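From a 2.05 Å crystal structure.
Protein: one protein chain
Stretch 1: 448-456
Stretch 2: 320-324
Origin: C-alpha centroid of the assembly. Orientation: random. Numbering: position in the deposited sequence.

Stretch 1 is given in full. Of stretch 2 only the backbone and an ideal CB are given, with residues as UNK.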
# COMPACT_ATOMS: atom_id res chain seq x y z
N ARG A 448 4.99 4.28 -20.72
CA ARG A 448 3.92 3.37 -20.32
C ARG A 448 3.13 3.94 -19.15
O ARG A 448 3.63 4.76 -18.38
CB ARG A 448 4.50 2.01 -19.93
CG ARG A 448 5.42 1.40 -20.97
CD ARG A 448 5.89 0.02 -20.53
NE ARG A 448 6.91 -0.53 -21.41
CZ ARG A 448 7.50 -1.71 -21.23
NH1 ARG A 448 7.16 -2.46 -20.19
NH2 ARG A 448 8.42 -2.13 -22.08
N ARG A 449 1.89 3.49 -19.01
CA ARG A 449 1.06 3.84 -17.87
C ARG A 449 1.65 3.21 -16.61
O ARG A 449 2.26 2.14 -16.69
CB ARG A 449 -0.37 3.33 -18.07
CG ARG A 449 -1.09 3.91 -19.27
CD ARG A 449 -2.48 3.32 -19.40
NE ARG A 449 -3.26 3.92 -20.48
CZ ARG A 449 -4.50 3.58 -20.79
NH1 ARG A 449 -5.12 2.62 -20.11
NH2 ARG A 449 -5.13 4.19 -21.79
N PRO A 450 1.49 3.87 -15.46
CA PRO A 450 1.98 3.33 -14.18
C PRO A 450 1.44 1.93 -13.90
O PRO A 450 2.19 1.07 -13.45
CB PRO A 450 1.43 4.32 -13.15
CG PRO A 450 1.31 5.60 -13.91
CD PRO A 450 0.90 5.21 -15.30
N GLU A 451 0.16 1.72 -14.20
CA GLU A 451 -0.48 0.42 -14.00
C GLU A 451 0.29 -0.71 -14.67
O GLU A 451 0.42 -1.81 -14.12
CB GLU A 451 -1.92 0.47 -14.54
CG GLU A 451 -2.84 1.47 -13.85
CD GLU A 451 -2.65 2.90 -14.34
OE1 GLU A 451 -1.76 3.13 -15.19
OE2 GLU A 451 -3.40 3.79 -13.89
N GLU A 452 0.82 -0.43 -15.86
CA GLU A 452 1.57 -1.42 -16.63
C GLU A 452 2.77 -2.00 -15.86
O GLU A 452 3.31 -3.04 -16.25
CB GLU A 452 2.03 -0.83 -17.97
CG GLU A 452 0.88 -0.36 -18.86
CD GLU A 452 1.36 0.24 -20.17
OE1 GLU A 452 2.21 -0.38 -20.84
OE2 GLU A 452 0.89 1.33 -20.53
N VAL A 453 3.17 -1.34 -14.78
CA VAL A 453 4.27 -1.82 -13.96
C VAL A 453 3.93 -3.17 -13.32
O VAL A 453 4.82 -3.89 -12.86
CB VAL A 453 4.67 -0.81 -12.86
CG1 VAL A 453 3.79 -0.98 -11.63
CG2 VAL A 453 6.14 -0.97 -12.49
N ILE A 454 2.65 -3.52 -13.30
CA ILE A 454 2.22 -4.81 -12.80
C ILE A 454 2.72 -5.94 -13.71
O ILE A 454 3.00 -7.05 -13.26
CB ILE A 454 0.68 -4.88 -12.65
CG1 ILE A 454 0.20 -3.81 -11.67
CG2 ILE A 454 0.23 -6.26 -12.18
CD1 ILE A 454 -1.30 -3.79 -11.48
N SER A 455 2.87 -5.63 -15.00
CA SER A 455 3.30 -6.62 -15.98
C SER A 455 4.80 -6.90 -15.93
O SER A 455 5.31 -7.74 -16.68
CB SER A 455 2.89 -6.19 -17.39
OG SER A 455 1.48 -6.10 -17.50
N LEU A 456 5.51 -6.21 -15.05
CA LEU A 456 6.94 -6.43 -14.88
C LEU A 456 7.20 -7.61 -13.94
O LEU A 456 8.35 -8.01 -13.74
CB LEU A 456 7.64 -5.18 -14.35
CG LEU A 456 7.64 -3.96 -15.27
CD1 LEU A 456 8.52 -2.86 -14.68
CD2 LEU A 456 8.12 -4.33 -16.66
N UNK A 320 10.39 -3.77 -7.16
CA UNK A 320 10.68 -4.08 -8.56
C UNK A 320 10.93 -2.79 -9.34
O UNK A 320 10.11 -1.88 -9.32
CB UNK A 320 9.53 -4.87 -9.19
N UNK A 321 12.07 -2.74 -10.02
CA UNK A 321 12.45 -1.57 -10.80
C UNK A 321 11.54 -1.37 -12.00
O UNK A 321 11.37 -2.27 -12.82
CB UNK A 321 13.90 -1.69 -11.26
N UNK A 322 10.94 -0.19 -12.10
CA UNK A 322 10.04 0.12 -13.20
C UNK A 322 10.71 0.95 -14.28
O UNK A 322 11.46 0.41 -15.10
CB UNK A 322 8.81 0.86 -12.67
N UNK A 323 10.45 2.25 -14.29
CA UNK A 323 11.03 3.13 -15.31
C UNK A 323 10.97 4.61 -14.94
O UNK A 323 10.50 4.98 -13.87
CB UNK A 323 10.31 2.92 -16.64
N UNK A 324 11.46 5.45 -15.85
CA UNK A 324 11.37 6.90 -15.69
C UNK A 324 10.30 7.47 -16.62
O UNK A 324 10.03 6.90 -17.67
CB UNK A 324 12.72 7.56 -15.97

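Position 320 has the phi and psi of an extended strand, -115° and 127°. Its CA-to-CB bond points toward stretch 1, but nothing of that stretch lies within 5.5 Å of the CB. Stretch 1 would not exclude a medium or long side chain of almost any character. The residue is K320. It makes no contact with stretch 1, and its NZ is hydrogen-bonded elsewhere in the structure.

Position 321 is also extended, and its CA-to-CB bond points away from stretch 1. Stretch 1 therefore sets little limit on the side chain, and a polar or charged residue would do as well as an apolar one. The residue is E321. Its contact with stretch 1 comes from the backbone: the carbonyl O lies 3.5 Å from L456 CD1. Both carboxylate oxygens are hydrogen-bonded elsewhere in the structure.

Position 322 is the most restrictive. Its phi and psi are -100° and -101°, a combination that residues with a CB rarely adopt. The ideal CB would also sit 3.2 Å from V453 CG2, which is tight for two carbons. Both observations favour glycine. The residue is G322. Without a CB, its CA packs 3.7 Å from L456 CD1 and 4.1 Å from V453 CG2. This is where the two backbones register, with G322 CA 6.1 Å from V453 CA.

Position 323 is nearly fully extended, and its CA-to-CB bond points toward stretch 1. No atom of stretch 1 lies within 5.5 Å of the CB, so a short side chain would not reach. Ahead of it are the backbone at 448 to 450, the 3-10 segment at 452 and 453, and the methyl groups of V453 and L456. A long apolar or aromatic side chain suits this place; a long flexible one such as methionine could also reach. The residue is W323, with chi1 at 63° (p) and chi2 at 85°. Its six-membered ring does most of the packing. R448 CB makes an off-centre CH-pi contact, 4.2 Å from the centroid of that ring. The ring edge meets R449 O, 3.1 Å from W323 CZ2, and V453 N, 3.6 Å from W323 CH2. V453 N already hydrogen-bonds to P450 O, at 2.9 Å. W323 CZ3 lies 3.8 Å from V453 CG2 and 4.1 Å from L456 CD1. No hydrogen bond joins the stretches; the ring packs against both backbone atoms and apolar side chains.

Position 324 is extended, and no atom of stretch 1 lies within 5.5 Å of the ideal CB, so stretch 1 sets no limit here. Many residues would be compatible. The residue is L324, which makes no contact here.

Stretch 2 (320-324) KEGWL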
# COMPACT_ATOMS: atom_id res chain seq x y z
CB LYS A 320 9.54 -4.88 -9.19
CG LYS A 320 9.22 -6.18 -8.47
CD LYS A 320 10.44 -7.09 -8.40
CE LYS A 320 10.15 -8.32 -7.56
NZ LYS A 320 9.01 -9.12 -8.12
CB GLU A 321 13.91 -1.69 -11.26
CG GLU A 321 14.34 -0.64 -12.26
CD GLU A 321 15.79 -0.80 -12.69
OE1 GLU A 321 16.12 -0.41 -13.83
OE2 GLU A 321 16.59 -1.32 -11.89
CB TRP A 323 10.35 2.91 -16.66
CG TRP A 323 8.89 3.26 -16.66
CD1 TRP A 323 8.34 4.49 -16.86
CD2 TRP A 323 7.79 2.36 -16.45
NE1 TRP A 323 6.97 4.42 -16.78
CE2 TRP A 323 6.61 3.12 -16.53
CE3 TRP A 323 7.70 0.99 -16.20
CZ2 TRP A 323 5.35 2.55 -16.38
CZ3 TRP A 323 6.44 0.43 -16.04
CH2 TRP A 323 5.29 1.21 -16.13
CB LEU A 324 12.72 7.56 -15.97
CG LEU A 324 13.66 7.82 -14.79
CD1 LEU A 324 14.00 6.54 -14.05
CD2 LEU A 324 14.92 8.52 -15.26
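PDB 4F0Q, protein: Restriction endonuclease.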